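Local coordinates for putative Outer membrane protein (Helicobacter pylori, PDB 6GW5) that probably serves as an outer membrane adhesin whose extracellular lectin-like adhesin domain lets the bacterium attach to host glycans such as Lewis-type sugars, at residues Leu19-Gln30 against Gly395-Pro403. Sequence-based numbering, arbitrary orientation.
Sequences LNQVASLKQSIQ and GQYNYQINP
Residues 395-403, mostly loop with a short strand at 400-401, pass one flank of helix 19-30 in the reverse sense, Ile-401 lying next to Leu-19, Tyr-399 next to Val-22 and Asn-398 next to Lys-26, where the CA atoms come within 6.6 Å. Leu-19, Val-22 and Ile-29 make apolar contacts, and Lys-26 supplies the one hydrogen bond between the segments. At one end, Ile-401 points at the helix, and its CD1 lies 3.8 Å from the backbone O of Leu-19; the side chains of Ile-401 and Val-22 pass in opposite directions, CD1 beside CG1. The isoleucine's CG1 also meets CD2 of Leu-19 at 4.2 Å. Val-22 CG1, held anti to its backbone N (chi1 166°), faces 395-403 and touches CB of Tyr-399 at 4.0 Å, the two side chains crossing at about a right angle. Helix 3-32 lies largely within a predicted coiled coil, residues 5-35, and here its flank is covered by a two-stranded antiparallel ribbon, strand 400-401 pairing with strand 383-384; Ile-383 packs on Leu-19, Val-22, Tyr-399 and Ile-401, and the Tyr-399 ring stacks on Tyr-359. Lys-26 spans the middle: its side chain is bent at chi3, and NZ donates a 2.8 Å hydrogen bond to the backbone O of Tyr-399, nearly in line with the carbonyl (170°). Its CE lies 3.6 Å from OD1 of Asn-398, the centre of an inverse gamma turn, whose ND2 is bonded to the O of Ala-394. Beyond the lysine, Ile-29 CD1 packs on CB of Tyr-397 at 4.2 Å, and Gln-396 CB covers one face of that ring.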
ATOM      1  N   LEU A  19     -32.473  -1.959  15.934  1.00 37.15           N
ATOM      2  CA  LEU A  19     -31.819  -2.242  17.201  1.00 38.66           C
ATOM      3  C   LEU A  19     -30.359  -2.591  16.989  1.00 36.82           C
ATOM      4  O   LEU A  19     -29.527  -2.280  17.809  1.00 41.36           O
ATOM      5  CB  LEU A  19     -32.524  -3.369  17.929  1.00 39.92           C
ATOM      6  CG  LEU A  19     -33.980  -3.080  18.299  1.00 41.18           C
ATOM      7  CD1 LEU A  19     -34.624  -4.298  18.955  1.00 40.25           C
ATOM      8  CD2 LEU A  19     -34.149  -1.864  19.203  1.00 43.42           C
ATOM      9  N   ASN A  20     -30.032  -3.255  15.908  1.00 36.29           N
ATOM     10  CA  ASN A  20     -28.639  -3.568  15.662  1.00 36.23           C
ATOM     11  C   ASN A  20     -27.895  -2.323  15.357  1.00 34.60           C
ATOM     12  O   ASN A  20     -26.750  -2.178  15.742  1.00 32.90           O
ATOM     13  CB  ASN A  20     -28.497  -4.548  14.516  1.00 39.23           C
ATOM     14  CG  ASN A  20     -28.725  -5.981  14.957  1.00 40.75           C
ATOM     15  OD1 ASN A  20     -29.804  -6.475  14.897  1.00 45.02           O
ATOM     16  ND2 ASN A  20     -27.699  -6.613  15.441  1.00 47.43           N
ATOM     17  N   GLN A  21     -28.586  -1.432  14.644  1.00 34.92           N
ATOM     18  CA  GLN A  21     -28.060  -0.155  14.199  1.00 33.44           C
ATOM     19  C   GLN A  21     -27.762   0.707  15.433  1.00 34.77           C
ATOM     20  O   GLN A  21     -26.709   1.297  15.557  1.00 33.55           O
ATOM     21  CB  GLN A  21     -29.109   0.506  13.264  1.00 30.32           C
ATOM     22  CG  GLN A  21     -28.643   1.708  12.482  1.00 30.79           C
ATOM     23  CD  GLN A  21     -27.762   1.383  11.272  1.00 30.77           C
ATOM     24  OE1 GLN A  21     -27.701   0.234  10.778  1.00 31.58           O
ATOM     25  NE2 GLN A  21     -27.101   2.396  10.768  1.00 29.16           N
ATOM     26  N   VAL A  22     -28.703   0.778  16.350  1.00 34.90           N
ATOM     27  CA  VAL A  22     -28.468   1.574  17.503  1.00 35.44           C
ATOM     28  C   VAL A  22     -27.256   1.065  18.273  1.00 36.60           C
ATOM     29  O   VAL A  22     -26.408   1.864  18.679  1.00 33.84           O
ATOM     30  CB  VAL A  22     -29.715   1.603  18.384  1.00 37.04           C
ATOM     31  CG1 VAL A  22     -29.381   2.164  19.772  1.00 37.52           C
ATOM     32  CG2 VAL A  22     -30.793   2.426  17.688  1.00 33.87           C
ATOM     33  N   ALA A  23     -27.168  -0.253  18.465  1.00 34.80           N
ATOM     34  CA  ALA A  23     -26.025  -0.854  19.172  1.00 35.48           C
ATOM     35  C   ALA A  23     -24.669  -0.496  18.536  1.00 33.64           C
ATOM     36  O   ALA A  23     -23.665  -0.244  19.244  1.00 32.38           O
ATOM     37  CB  ALA A  23     -26.165  -2.366  19.234  1.00 34.68           C
ATOM     38  N   SER A  24     -24.652  -0.474  17.215  1.00 29.41           N
ATOM     39  CA  SER A  24     -23.434  -0.218  16.489  1.00 33.70           C
ATOM     40  C   SER A  24     -23.083   1.276  16.557  1.00 34.92           C
ATOM     41  O   SER A  24     -21.948   1.620  16.780  1.00 32.09           O
ATOM     42  CB  SER A  24     -23.586  -0.708  15.054  1.00 33.26           C
ATOM     43  OG  SER A  24     -22.401  -0.523  14.343  1.00 37.86           O
ATOM     44  N   LEU A  25     -24.070   2.141  16.347  1.00 35.30           N
ATOM     45  CA  LEU A  25     -23.917   3.584  16.579  1.00 35.90           C
ATOM     46  C   LEU A  25     -23.429   3.977  18.020  1.00 34.83           C
ATOM     47  O   LEU A  25     -22.581   4.848  18.167  1.00 32.39           O
ATOM     48  CB  LEU A  25     -25.206   4.313  16.207  1.00 32.65           C
ATOM     49  CG  LEU A  25     -25.399   4.373  14.688  1.00 33.15           C
ATOM     50  CD1 LEU A  25     -26.809   4.846  14.405  1.00 31.59           C
ATOM     51  CD2 LEU A  25     -24.396   5.288  13.947  1.00 33.48           C
ATOM     52  N   LYS A  26     -23.906   3.296  19.056  1.00 34.22           N
ATOM     53  CA  LYS A  26     -23.419   3.602  20.385  1.00 35.04           C
ATOM     54  C   LYS A  26     -21.921   3.417  20.437  1.00 34.74           C
ATOM     55  O   LYS A  26     -21.192   4.243  20.974  1.00 36.35           O
ATOM     56  CB  LYS A  26     -24.073   2.758  21.453  1.00 35.48           C
ATOM     57  CG  LYS A  26     -25.561   3.017  21.553  1.00 39.64           C
ATOM     58  CD  LYS A  26     -26.287   2.142  22.577  1.00 44.24           C
ATOM     59  CE  LYS A  26     -25.443   1.702  23.759  1.00 44.66           C
ATOM     60  NZ  LYS A  26     -26.330   0.950  24.668  1.00 43.41           N
ATOM     61  N   GLN A  27     -21.460   2.307  19.892  1.00 36.34           N
ATOM     62  CA  GLN A  27     -20.082   1.997  19.984  1.00 32.77           C
ATOM     63  C   GLN A  27     -19.276   3.070  19.256  1.00 30.87           C
ATOM     64  O   GLN A  27     -18.260   3.559  19.775  1.00 26.68           O
ATOM     65  CB  GLN A  27     -19.841   0.619  19.467  1.00 32.97           C
ATOM     66  CG  GLN A  27     -18.428   0.158  19.710  1.00 38.28           C
ATOM     67  CD  GLN A  27     -18.078   0.005  21.184  1.00 37.91           C
ATOM     68  OE1 GLN A  27     -18.780  -0.665  21.916  1.00 44.93           O
ATOM     69  NE2 GLN A  27     -16.963   0.570  21.595  1.00 41.70           N
ATOM     70  N   SER A  28     -19.800   3.512  18.113  1.00 29.25           N
ATOM     71  CA  SER A  28     -19.111   4.523  17.344  1.00 28.21           C
ATOM     72  C   SER A  28     -19.092   5.815  18.083  1.00 28.55           C
ATOM     73  O   SER A  28     -18.057   6.493  18.088  1.00 27.86           O
ATOM     74  CB  SER A  28     -19.687   4.674  15.927  1.00 27.39           C
ATOM     75  OG  SER A  28     -19.312   3.542  15.093  1.00 27.09           O
ATOM     76  N   ILE A  29     -20.218   6.149  18.729  1.00 28.66           N
ATOM     77  CA  ILE A  29     -20.293   7.399  19.444  1.00 30.87           C
ATOM     78  C   ILE A  29     -19.342   7.342  20.637  1.00 33.91           C
ATOM     79  O   ILE A  29     -18.645   8.318  20.914  1.00 32.27           O
ATOM     80  CB  ILE A  29     -21.752   7.761  19.806  1.00 33.74           C
ATOM     81  CG1 ILE A  29     -22.526   8.150  18.512  1.00 31.97           C
ATOM     82  CG2 ILE A  29     -21.790   8.928  20.795  1.00 32.56           C
ATOM     83  CD1 ILE A  29     -24.031   8.197  18.658  1.00 29.82           C
ATOM     84  N   GLN A  30     -19.263   6.181  21.304  1.00 34.89           N
ATOM     85  CA  GLN A  30     -18.405   6.073  22.485  1.00 35.91           C
ATOM     86  C   GLN A  30     -16.957   6.280  22.136  1.00 33.91           C
ATOM     87  O   GLN A  30     -16.266   7.008  22.802  1.00 29.60           O
ATOM     88  CB  GLN A  30     -18.629   4.772  23.203  1.00 36.59           C
ATOM     89  CG  GLN A  30     -19.964   4.791  23.934  1.00 47.86           C
ATOM     90  CD  GLN A  30     -20.438   3.397  24.373  1.00 56.43           C
ATOM     91  OE1 GLN A  30     -21.650   3.115  24.373  1.00 54.52           O
ATOM     92  NE2 GLN A  30     -19.476   2.519  24.751  1.00 52.87           N
ATOM     93  N   GLY A 395     -25.815   9.740  29.676  1.00 43.13           N
ATOM     94  CA  GLY A 395     -25.608  10.177  28.319  1.00 38.51           C
ATOM     95  C   GLY A 395     -26.888  10.270  27.491  1.00 41.00           C
ATOM     96  O   GLY A 395     -27.788   9.393  27.520  1.00 45.75           O
ATOM     97  N   GLN A 396     -26.901  11.305  26.686  1.00 39.74           N
ATOM     98  CA  GLN A 396     -27.922  11.563  25.692  1.00 39.54           C
ATOM     99  C   GLN A 396     -28.177  10.463  24.641  1.00 39.23           C
ATOM    100  O   GLN A 396     -29.257  10.393  24.026  1.00 43.16           O
ATOM    101  CB  GLN A 396     -27.423  12.741  24.920  1.00 41.09           C
ATOM    102  CG  GLN A 396     -28.408  13.826  24.777  1.00 49.06           C
ATOM    103  CD  GLN A 396     -27.820  14.967  23.983  1.00 51.94           C
ATOM    104  OE1 GLN A 396     -26.637  15.339  24.133  1.00 49.16           O
ATOM    105  NE2 GLN A 396     -28.623  15.490  23.095  1.00 58.34           N
ATOM    106  N   TYR A 397     -27.144   9.684  24.355  1.00 39.98           N
ATOM    107  CA  TYR A 397     -27.195   8.739  23.248  1.00 41.67           C
ATOM    108  C   TYR A 397     -27.095   7.280  23.712  1.00 41.69           C
ATOM    109  O   TYR A 397     -27.132   6.372  22.905  1.00 39.89           O
ATOM    110  CB  TYR A 397     -26.104   9.115  22.244  1.00 39.94           C
ATOM    111  CG  TYR A 397     -26.210  10.547  21.728  1.00 40.36           C
ATOM    112  CD1 TYR A 397     -27.327  10.963  20.961  1.00 40.57           C
ATOM    113  CD2 TYR A 397     -25.206  11.490  21.997  1.00 36.44           C
ATOM    114  CE1 TYR A 397     -27.419  12.264  20.468  1.00 39.44           C
ATOM    115  CE2 TYR A 397     -25.288  12.783  21.519  1.00 36.13           C
ATOM    116  CZ  TYR A 397     -26.384  13.169  20.766  1.00 40.35           C
ATOM    117  OH  TYR A 397     -26.426  14.454  20.324  1.00 43.20           O
ATOM    118  N   ASN A 398     -27.087   7.062  25.027  1.00 42.50           N
ATOM    119  CA  ASN A 398     -26.861   5.767  25.581  1.00 39.10           C
ATOM    120  C   ASN A 398     -28.153   4.977  25.726  1.00 37.63           C
ATOM    121  O   ASN A 398     -28.588   4.636  26.789  1.00 40.10           O
ATOM    122  CB  ASN A 398     -26.155   5.963  26.883  1.00 42.33           C
ATOM    123  CG  ASN A 398     -25.575   4.694  27.434  1.00 46.13           C
ATOM    124  OD1 ASN A 398     -25.387   3.709  26.721  1.00 53.42           O
ATOM    125  ND2 ASN A 398     -25.265   4.715  28.718  1.00 47.16           N
ATOM    126  N   TYR A 399     -28.765   4.658  24.607  1.00 42.19           N
ATOM    127  CA  TYR A 399     -30.069   3.981  24.615  1.00 44.90           C
ATOM    128  C   TYR A 399     -29.939   2.603  25.211  1.00 42.99           C
ATOM    129  O   TYR A 399     -28.916   1.979  25.016  1.00 43.34           O
ATOM    130  CB  TYR A 399     -30.613   3.854  23.195  1.00 42.87           C
ATOM    131  CG  TYR A 399     -30.904   5.196  22.611  1.00 42.90           C
ATOM    132  CD1 TYR A 399     -32.053   5.874  22.967  1.00 45.59           C
ATOM    133  CD2 TYR A 399     -30.027   5.804  21.722  1.00 43.16           C
ATOM    134  CE1 TYR A 399     -32.322   7.136  22.460  1.00 45.68           C
ATOM    135  CE2 TYR A 399     -30.287   7.052  21.192  1.00 41.54           C
ATOM    136  CZ  TYR A 399     -31.418   7.720  21.576  1.00 44.13           C
ATOM    137  OH  TYR A 399     -31.684   8.957  21.058  1.00 44.69           O
ATOM    138  N   GLN A 400     -30.949   2.140  25.943  1.00 45.82           N
ATOM    139  CA  GLN A 400     -30.945   0.763  26.474  1.00 46.91           C
ATOM    140  C   GLN A 400     -31.903  -0.044  25.719  1.00 40.38           C
ATOM    141  O   GLN A 400     -33.047   0.319  25.556  1.00 40.96           O
ATOM    142  CB  GLN A 400     -31.264   0.671  27.973  1.00 49.78           C
ATOM    143  CG  GLN A 400     -30.248   1.408  28.865  1.00 60.33           C
ATOM    144  CD  GLN A 400     -28.732   1.097  28.612  1.00 67.09           C
ATOM    145  OE1 GLN A 400     -27.986   1.923  28.074  1.00 63.59           O
ATOM    146  NE2 GLN A 400     -28.275  -0.060  29.067  1.00 68.37           N
ATOM    147  N   ILE A 401     -31.394  -1.124  25.190  1.00 42.51           N
ATOM    148  CA  ILE A 401     -32.209  -2.120  24.545  1.00 44.39           C
ATOM    149  C   ILE A 401     -32.402  -3.273  25.514  1.00 45.96           C
ATOM    150  O   ILE A 401     -31.443  -3.902  25.959  1.00 45.15           O
ATOM    151  CB  ILE A 401     -31.502  -2.637  23.281  1.00 45.85           C
ATOM    152  CG1 ILE A 401     -31.356  -1.491  22.261  1.00 42.88           C
ATOM    153  CG2 ILE A 401     -32.250  -3.837  22.671  1.00 46.48           C
ATOM    154  CD1 ILE A 401     -30.107  -1.591  21.452  1.00 42.10           C
ATOM    155  N   ASN A 402     -33.650  -3.569  25.795  1.00 47.95           N
ATOM    156  CA  ASN A 402     -34.000  -4.677  26.660  1.00 51.62           C
ATOM    157  C   ASN A 402     -33.591  -6.022  26.063  1.00 50.96           C
ATOM    158  O   ASN A 402     -34.085  -6.417  25.015  1.00 51.49           O
ATOM    159  CB  ASN A 402     -35.508  -4.672  26.912  1.00 56.24           C
ATOM    160  CG  ASN A 402     -35.918  -5.694  27.942  1.00 62.33           C
ATOM    161  OD1 ASN A 402     -35.744  -6.903  27.750  1.00 69.77           O
ATOM    162  ND2 ASN A 402     -36.429  -5.223  29.052  1.00 65.37           N
ATOM    163  N   PRO A 403     -32.696  -6.739  26.729  1.00 58.78           N
ATOM    164  CA  PRO A 403     -32.196  -7.963  26.080  1.00 63.50           C
ATOM    165  C   PRO A 403     -33.164  -9.155  26.035  1.00 65.54           C
ATOM    166  O   PRO A 403     -33.057  -9.949  25.108  1.00 60.74           O
ATOM    167  CB  PRO A 403     -30.956  -8.298  26.901  1.00 59.15           C
ATOM    168  CG  PRO A 403     -31.247  -7.725  28.247  1.00 56.96           C
ATOM    169  CD  PRO A 403     -32.045  -6.484  28.027  1.00 56.37           C
TER